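Local coordinates for A-type flavoprotein (Giardia intestinalis, PDB 2Q9U) that scavenges O2 and carries a flavin mononucleotide and a mu-oxo-diiron site, with electrons probably passing from the flavin to the irons, at residues Arg282-Glu287 with Arg402-Cys407; Asp371-Lys376 with Gly396-Lys401. All coordinates share one frame; numbering follows the deposited sequence.

Contact 1: residues Arg282-Glu287 with Arg402-Cys407. With NO3 (nitrate ion), chain E.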
ATOM      1  N   ARG A 282     -12.500 -17.520 -23.145  1.00 13.17           N
ATOM      2  CA  ARG A 282     -12.370 -16.466 -24.132  1.00 13.27           C
ATOM      3  C   ARG A 282     -12.734 -17.011 -25.520  1.00 13.95           C
ATOM      4  O   ARG A 282     -13.326 -16.305 -26.344  1.00 13.79           O
ATOM      5  CB  ARG A 282     -10.945 -15.896 -24.149  1.00 12.34           C
ATOM      6  CG  ARG A 282     -10.854 -14.572 -24.924  1.00 14.05           C
ATOM      7  CD  ARG A 282      -9.436 -14.158 -25.296  1.00 11.55           C
ATOM      8  NE  ARG A 282      -9.464 -12.898 -26.062  1.00 11.80           N
ATOM      9  CZ  ARG A 282      -9.701 -12.794 -27.364  1.00 12.97           C
ATOM     10  NH1 ARG A 282      -9.911 -13.887 -28.101  1.00 13.03           N
ATOM     11  NH2 ARG A 282      -9.703 -11.585 -27.944  1.00 11.45           N
ATOM     12  N   SER A 283     -12.372 -18.269 -25.760  1.00 14.22           N
ATOM     13  CA  SER A 283     -12.655 -18.937 -27.056  1.00 14.06           C
ATOM     14  C   SER A 283     -14.147 -18.985 -27.413  1.00 15.04           C
ATOM     15  O   SER A 283     -14.496 -19.123 -28.592  1.00 14.99           O
ATOM     16  CB  SER A 283     -12.085 -20.354 -27.078  1.00 12.63           C
ATOM     17  OG  SER A 283     -12.867 -21.250 -26.281  1.00 14.21           O
ATOM     18  N   THR A 284     -15.003 -18.898 -26.404  1.00 15.36           N
ATOM     19  CA  THR A 284     -16.472 -18.885 -26.614  1.00 16.07           C
ATOM     20  C   THR A 284     -17.052 -17.539 -27.046  1.00 15.85           C
ATOM     21  O   THR A 284     -18.241 -17.450 -27.412  1.00 16.07           O
ATOM     22  CB  THR A 284     -17.255 -19.340 -25.355  1.00 16.20           C
ATOM     23  OG1 THR A 284     -17.098 -18.378 -24.284  1.00 15.94           O
ATOM     24  CG2 THR A 284     -16.816 -20.691 -24.915  1.00 15.75           C
ATOM     25  N   GLY A 285     -16.219 -16.505 -26.981  1.00 15.57           N
ATOM     26  CA  GLY A 285     -16.605 -15.150 -27.302  1.00 15.73           C
ATOM     27  C   GLY A 285     -16.899 -14.326 -26.045  1.00 15.92           C
ATOM     28  O   GLY A 285     -17.310 -13.171 -26.148  1.00 16.73           O
ATOM     29  N   CYS A 286     -16.702 -14.901 -24.864  1.00 14.01           N
ATOM     30  CA  CYS A 286     -16.851 -14.118 -23.629  1.00 14.48           C
ATOM     31  C   CYS A 286     -15.664 -13.196 -23.386  1.00 13.79           C
ATOM     32  O   CYS A 286     -14.524 -13.513 -23.743  1.00 13.48           O
ATOM     33  CB  CYS A 286     -16.983 -15.038 -22.411  1.00 14.52           C
ATOM     34  SG  CYS A 286     -18.515 -15.937 -22.286  1.00 17.01           S
ATOM     35  N   GLU A 287     -15.934 -12.031 -22.799  1.00 13.53           N
ATOM     36  CA  GLU A 287     -14.886 -11.287 -22.095  1.00 12.71           C
ATOM     37  C   GLU A 287     -14.431 -12.132 -20.892  1.00 12.04           C
ATOM     38  O   GLU A 287     -15.238 -12.863 -20.282  1.00 11.79           O
ATOM     39  CB  GLU A 287     -15.400  -9.938 -21.568  1.00 13.87           C
ATOM     40  CG  GLU A 287     -14.231  -9.142 -20.951  1.00 15.09           C
ATOM     41  CD  GLU A 287     -14.592  -7.791 -20.409  1.00 19.67           C
ATOM     42  OE1 GLU A 287     -15.793  -7.535 -20.172  1.00 21.36           O
ATOM     43  OE2 GLU A 287     -13.644  -6.997 -20.202  1.00 22.40           O
ATOM     44  N   ARG A 402     -21.655 -21.876 -20.518  1.00 13.91           N
ATOM     45  CA  ARG A 402     -22.626 -21.689 -19.436  1.00 13.20           C
ATOM     46  C   ARG A 402     -22.913 -20.227 -19.105  1.00 13.28           C
ATOM     47  O   ARG A 402     -24.041 -19.893 -18.767  1.00 13.14           O
ATOM     48  CB  ARG A 402     -22.199 -22.428 -18.175  1.00 14.21           C
ATOM     49  CG  ARG A 402     -22.307 -23.955 -18.285  1.00 13.23           C
ATOM     50  CD  ARG A 402     -21.571 -24.606 -17.107  1.00 15.31           C
ATOM     51  NE  ARG A 402     -21.590 -26.074 -17.159  1.00 16.39           N
ATOM     52  CZ  ARG A 402     -22.628 -26.824 -16.796  1.00 17.70           C
ATOM     53  NH1 ARG A 402     -23.743 -26.252 -16.375  1.00 16.11           N
ATOM     54  NH2 ARG A 402     -22.552 -28.151 -16.877  1.00 20.08           N
ATOM     55  N   ALA A 403     -21.895 -19.373 -19.204  1.00 12.58           N
ATOM     56  CA  ALA A 403     -22.089 -17.926 -19.063  1.00 12.79           C
ATOM     57  C   ALA A 403     -23.029 -17.395 -20.169  1.00 13.42           C
ATOM     58  O   ALA A 403     -23.954 -16.635 -19.901  1.00 13.78           O
ATOM     59  CB  ALA A 403     -20.762 -17.214 -19.136  1.00 12.73           C
ATOM     60  N   ILE A 404     -22.793 -17.824 -21.402  1.00 13.52           N
ATOM     61  CA  ILE A 404     -23.600 -17.362 -22.537  1.00 13.57           C
ATOM     62  C   ILE A 404     -25.042 -17.828 -22.331  1.00 14.02           C
ATOM     63  O   ILE A 404     -25.987 -17.043 -22.510  1.00 13.95           O
ATOM     64  CB  ILE A 404     -22.991 -17.818 -23.864  1.00 13.84           C
ATOM     65  CG1 ILE A 404     -21.679 -17.040 -24.133  1.00 13.09           C
ATOM     66  CG2 ILE A 404     -24.006 -17.616 -25.029  1.00 15.91           C
ATOM     67  CD1 ILE A 404     -20.749 -17.713 -25.153  1.00 16.58           C
ATOM     68  N   ALA A 405     -25.203 -19.078 -21.899  1.00 13.70           N
ATOM     69  CA  ALA A 405     -26.541 -19.646 -21.635  1.00 14.12           C
ATOM     70  C   ALA A 405     -27.268 -18.891 -20.528  1.00 14.87           C
ATOM     71  O   ALA A 405     -28.470 -18.604 -20.626  1.00 13.85           O
ATOM     72  CB  ALA A 405     -26.444 -21.133 -21.288  1.00 14.58           C
ATOM     73  N   TYR A 406     -26.532 -18.567 -19.463  1.00 14.35           N
ATOM     74  CA  TYR A 406     -27.112 -17.863 -18.335  1.00 14.57           C
ATOM     75  C   TYR A 406     -27.609 -16.478 -18.764  1.00 15.27           C
ATOM     76  O   TYR A 406     -28.700 -16.042 -18.364  1.00 15.33           O
ATOM     77  CB  TYR A 406     -26.073 -17.760 -17.196  1.00 14.06           C
ATOM     78  CG  TYR A 406     -26.548 -16.915 -16.054  1.00 13.85           C
ATOM     79  CD1 TYR A 406     -27.265 -17.470 -15.003  1.00 13.01           C
ATOM     80  CD2 TYR A 406     -26.296 -15.536 -16.040  1.00 14.29           C
ATOM     81  CE1 TYR A 406     -27.725 -16.670 -13.951  1.00 12.89           C
ATOM     82  CE2 TYR A 406     -26.734 -14.747 -15.006  1.00 14.11           C
ATOM     83  CZ  TYR A 406     -27.445 -15.310 -13.973  1.00 13.66           C
ATOM     84  OH  TYR A 406     -27.845 -14.472 -12.975  1.00 14.85           O
ATOM     85  N   CYS A 407     -26.821 -15.787 -19.578  1.00 15.98           N
ATOM     86  CA  CYS A 407     -27.217 -14.479 -20.077  1.00 18.39           C
ATOM     87  C   CYS A 407     -28.418 -14.543 -21.002  1.00 18.67           C
ATOM     88  O   CYS A 407     -29.267 -13.674 -20.954  1.00 19.45           O
ATOM     89  CB  CYS A 407     -26.091 -13.814 -20.845  1.00 18.52           C
ATOM     90  SG  CYS A 407     -24.874 -13.134 -19.766  1.00 24.87           S
TER
HETATM   91  N   NO3 E 503      -9.919 -11.878 -31.430  1.00 36.45           N
HETATM   92  O1  NO3 E 503     -11.064 -11.745 -30.632  1.00 35.32           O
HETATM   93  O2  NO3 E 503      -9.146 -10.748 -31.761  1.00 35.24           O
HETATM   94  O3  NO3 E 503      -9.564 -13.164 -31.864  1.00 37.94           O
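The flat guanidinium of Arg282 meets a nitrate ion, probably from the crystallisation liquor, at its edge, with the nitrate nitrogen lying in the guanidinium plane. NH2 of Arg282 donates to O1 of the nitrate over 3.0 Å, with an N-H...O angle of 153°. The other nitrogens of the group are taken up by a second subunit: NE bonds to the carbonyl of Ser180 and NH1 to OE1 of Gln9, both of that neighbouring chain, which holds the side chain, extended as far as NE, between subunits. Ile404 of helix 386-409 packs against the turn that follows helix 269-283. Its CD1 slides in past Thr284, antiparallel to that side chain, and touches Thr284 O at 3.4 Å and Thr284 OG1 at 3.8 Å. The threonine hydroxyl is turned back to the carbonyl of Ala281 in the last turn of helix 269-283, so its contact with the methyl is plain packing. Between Thr284 and Cys286, Gly285 closes a Schellman motif with a phi of 100°, its N bonded to Arg282 O at 3.0 Å. Helix 269-283 is the helix of the beta-alpha-beta crossover from strand 258-263 to strand 287-292 in the flavodoxin-like domain. The chain then places Cys286 toward helix 386-409. With its sulfur anti to the carbonyl carbon (chi1 -71°), Cys286 puts SG 3.8 Å from Ile404 CG1 and 4.1 Å from Ala403 CB. Cys286 and Ala403 both also rest on Val259 of strand 258-263.

Contact 2: residues Asp371-Lys376 with Gly396-Lys401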
ATOM      1  N   ASP A 371     -24.850 -21.588  -8.945  1.00 15.42           N
ATOM      2  CA  ASP A 371     -25.039 -22.823  -9.711  1.00 15.65           C
ATOM      3  C   ASP A 371     -23.705 -23.578  -9.817  1.00 15.46           C
ATOM      4  O   ASP A 371     -22.941 -23.421 -10.793  1.00 15.05           O
ATOM      5  CB  ASP A 371     -25.620 -22.450 -11.084  1.00 15.46           C
ATOM      6  CG  ASP A 371     -25.795 -23.645 -12.018  1.00 17.77           C
ATOM      7  OD1 ASP A 371     -25.646 -24.801 -11.580  1.00 17.24           O
ATOM      8  OD2 ASP A 371     -26.092 -23.410 -13.214  1.00 20.62           O
ATOM      9  N   VAL A 372     -23.398 -24.367  -8.785  1.00 16.20           N
ATOM     10  CA  VAL A 372     -22.143 -25.109  -8.757  1.00 16.08           C
ATOM     11  C   VAL A 372     -22.386 -26.446  -9.489  1.00 17.24           C
ATOM     12  O   VAL A 372     -22.690 -27.465  -8.886  1.00 16.81           O
ATOM     13  CB  VAL A 372     -21.578 -25.306  -7.335  1.00 16.25           C
ATOM     14  CG1 VAL A 372     -20.157 -25.934  -7.397  1.00 14.57           C
ATOM     15  CG2 VAL A 372     -21.527 -23.955  -6.566  1.00 14.89           C
ATOM     16  N   TYR A 373     -22.261 -26.397 -10.803  1.00 17.93           N
ATOM     17  CA  TYR A 373     -22.587 -27.516 -11.681  1.00 18.78           C
ATOM     18  C   TYR A 373     -21.594 -28.689 -11.624  1.00 20.47           C
ATOM     19  O   TYR A 373     -21.939 -29.822 -11.976  1.00 20.27           O
ATOM     20  CB  TYR A 373     -22.718 -27.004 -13.109  1.00 17.71           C
ATOM     21  CG  TYR A 373     -21.453 -26.347 -13.612  1.00 17.76           C
ATOM     22  CD1 TYR A 373     -21.225 -24.978 -13.396  1.00 16.19           C
ATOM     23  CD2 TYR A 373     -20.468 -27.092 -14.257  1.00 16.41           C
ATOM     24  CE1 TYR A 373     -20.058 -24.370 -13.836  1.00 15.26           C
ATOM     25  CE2 TYR A 373     -19.284 -26.491 -14.700  1.00 16.19           C
ATOM     26  CZ  TYR A 373     -19.095 -25.124 -14.485  1.00 15.93           C
ATOM     27  OH  TYR A 373     -17.931 -24.521 -14.932  1.00 15.02           O
ATOM     28  N   ASP A 374     -20.364 -28.411 -11.209  1.00 20.98           N
ATOM     29  CA  ASP A 374     -19.338 -29.440 -11.083  1.00 23.17           C
ATOM     30  C   ASP A 374     -18.673 -29.286  -9.711  1.00 24.32           C
ATOM     31  O   ASP A 374     -17.790 -28.439  -9.535  1.00 24.92           O
ATOM     32  CB  ASP A 374     -18.316 -29.253 -12.205  1.00 22.96           C
ATOM     33  CG  ASP A 374     -17.238 -30.324 -12.224  1.00 26.00           C
ATOM     34  OD1 ASP A 374     -17.153 -31.143 -11.279  1.00 25.84           O
ATOM     35  OD2 ASP A 374     -16.451 -30.310 -13.194  1.00 27.68           O
ATOM     36  N   GLU A 375     -19.075 -30.108  -8.750  1.00 23.94           N
ATOM     37  CA  GLU A 375     -18.566 -29.974  -7.384  1.00 25.24           C
ATOM     38  C   GLU A 375     -17.193 -30.596  -7.114  1.00 25.12           C
ATOM     39  O   GLU A 375     -16.699 -30.529  -5.983  1.00 26.80           O
ATOM     40  CB  GLU A 375     -19.544 -30.562  -6.397  1.00 24.89           C
ATOM     41  CG  GLU A 375     -20.903 -29.904  -6.401  1.00 26.53           C
ATOM     42  CD  GLU A 375     -21.781 -30.512  -5.343  1.00 27.25           C
ATOM     43  OE1 GLU A 375     -21.544 -31.699  -5.017  1.00 31.45           O
ATOM     44  OE2 GLU A 375     -22.672 -29.829  -4.816  1.00 25.73           O
ATOM     45  N   LYS A 376     -16.606 -31.221  -8.124  1.00 24.52           N
ATOM     46  CA  LYS A 376     -15.269 -31.757  -8.008  1.00 24.14           C
ATOM     47  C   LYS A 376     -14.245 -30.680  -8.351  1.00 23.73           C
ATOM     48  O   LYS A 376     -13.195 -30.597  -7.708  1.00 23.96           O
ATOM     49  CB  LYS A 376     -15.099 -32.964  -8.921  1.00 24.30           C
ATOM     50  N   GLY A 396     -12.871 -24.233 -19.026  1.00 14.12           N
ATOM     51  CA  GLY A 396     -13.143 -22.828 -19.364  1.00 13.99           C
ATOM     52  C   GLY A 396     -14.092 -22.680 -20.541  1.00 14.64           C
ATOM     53  O   GLY A 396     -14.988 -21.845 -20.526  1.00 14.04           O
ATOM     54  N   VAL A 397     -13.901 -23.495 -21.570  1.00 14.69           N
ATOM     55  CA  VAL A 397     -14.803 -23.470 -22.714  1.00 15.55           C
ATOM     56  C   VAL A 397     -16.220 -23.687 -22.194  1.00 15.54           C
ATOM     57  O   VAL A 397     -17.135 -22.934 -22.548  1.00 16.21           O
ATOM     58  CB  VAL A 397     -14.452 -24.548 -23.793  1.00 15.21           C
ATOM     59  CG1 VAL A 397     -15.493 -24.513 -24.971  1.00 15.36           C
ATOM     60  CG2 VAL A 397     -13.070 -24.331 -24.353  1.00 16.06           C
ATOM     61  N   ASP A 398     -16.391 -24.708 -21.345  1.00 15.42           N
ATOM     62  CA  ASP A 398     -17.692 -25.105 -20.818  1.00 15.50           C
ATOM     63  C   ASP A 398     -18.263 -23.993 -19.932  1.00 15.73           C
ATOM     64  O   ASP A 398     -19.470 -23.718 -19.950  1.00 15.18           O
ATOM     65  CB  ASP A 398     -17.573 -26.416 -20.007  1.00 15.62           C
ATOM     66  CG  ASP A 398     -18.881 -26.782 -19.255  1.00 18.13           C
ATOM     67  OD1 ASP A 398     -19.878 -27.186 -19.895  1.00 21.00           O
ATOM     68  OD2 ASP A 398     -18.928 -26.684 -18.024  1.00 19.80           O
ATOM     69  N   LEU A 399     -17.390 -23.367 -19.144  1.00 14.95           N
ATOM     70  CA  LEU A 399     -17.824 -22.268 -18.289  1.00 13.93           C
ATOM     71  C   LEU A 399     -18.313 -21.070 -19.094  1.00 13.31           C
ATOM     72  O   LEU A 399     -19.307 -20.420 -18.711  1.00 13.99           O
ATOM     73  CB  LEU A 399     -16.698 -21.857 -17.325  1.00 14.57           C
ATOM     74  CG  LEU A 399     -17.002 -20.794 -16.256  1.00 12.68           C
ATOM     75  CD1 LEU A 399     -18.146 -21.208 -15.334  1.00 14.22           C
ATOM     76  CD2 LEU A 399     -15.732 -20.538 -15.429  1.00 13.20           C
ATOM     77  N   GLY A 400     -17.600 -20.771 -20.183  1.00 13.11           N
ATOM     78  CA  GLY A 400     -17.954 -19.701 -21.118  1.00 12.24           C
ATOM     79  C   GLY A 400     -19.311 -19.963 -21.775  1.00 12.52           C
ATOM     80  O   GLY A 400     -20.173 -19.069 -21.850  1.00 11.14           O
ATOM     81  N   LYS A 401     -19.486 -21.178 -22.292  1.00 13.34           N
ATOM     82  CA  LYS A 401     -20.803 -21.617 -22.805  1.00 14.15           C
ATOM     83  C   LYS A 401     -21.911 -21.467 -21.768  1.00 13.79           C
ATOM     84  O   LYS A 401     -22.998 -21.024 -22.122  1.00 13.85           O
ATOM     85  CB  LYS A 401     -20.797 -23.064 -23.319  1.00 14.06           C
ATOM     86  CG  LYS A 401     -19.970 -23.255 -24.599  1.00 18.07           C
ATOM     87  CD  LYS A 401     -19.812 -24.736 -24.893  1.00 22.16           C
ATOM     88  CE  LYS A 401     -18.983 -24.974 -26.151  1.00 26.97           C
ATOM     89  NZ  LYS A 401     -18.618 -26.447 -26.267  1.00 27.54           N
TER
HETATM   90  O   HOH W   1     -16.562 -26.123 -16.639  1.00 11.93           O
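Tyr373 and Asp398 are joined through a single water, and no direct hydrogen bond links the two segments. The phenol OH of Tyr373 donates to this water over 2.7 Å, and the water, lying in the ring plane at the ring edge, donates in turn to OD2 of Asp398 over 2.8 Å. The same OD2 comes within 3.3 Å of Tyr373 CE2, with ring and carboxylate planes 66° apart. OD2 also forms a salt bridge with NE of Arg402, one turn further along the helix, its strongest polar partner. Since Arg402 also makes a cation-pi contact with the Tyr373 ring, its charge serves both groups and would probably help keep Asp398 ionised. From another direction Leu399 crosses the tyrosine at about a right angle. Its CD1 sits near the ring plane at the edge, 3.3 Å from Tyr373 OH and 4.0 Å from Tyr373 CE1. A chi1 of 59° turns the ring of Tyr373 between its own backbone N and carbonyl carbon and sends the phenol toward the helix. The loop itself is shaped locally: Val372 centres an inverse gamma turn, and Asp374 OD1 accepts from Lys376 N at 3.2 Å in an Asx turn. Val372 packs on helix 356-367 and Leu399 reaches Ala310 and Ala312 of strand 310-314. The contact thus brings the loop that leads from the last crossover helix to edge strand 378-381 against the C-terminal helix, which covers one face of the parallel sheet, as in the flavodoxin-like fold.

Overall arrangement
Contacts 1 and 2 use successive turns of helix 386-409, and their centres lie 11 Å apart. Contact 2 is nested in sequence within the loop that contact 1 closes. They also touch directly: Thr284 OG1 of contact 1 lies 3.5 Å from Gly400 CA of contact 2, Thr284 CG2 is 3.3 Å from Val397 O, and Cys286 SG is 3.6 Å from Gly400 O. One helix therefore meets the end of helix 269-283 through residues 402-407 and the loop 371-376 through residues 396-401. Both contacts belong to the flavodoxin-like domain and lie away from the FMN pocket and the diiron site, while contact 1 alone reaches a second subunit.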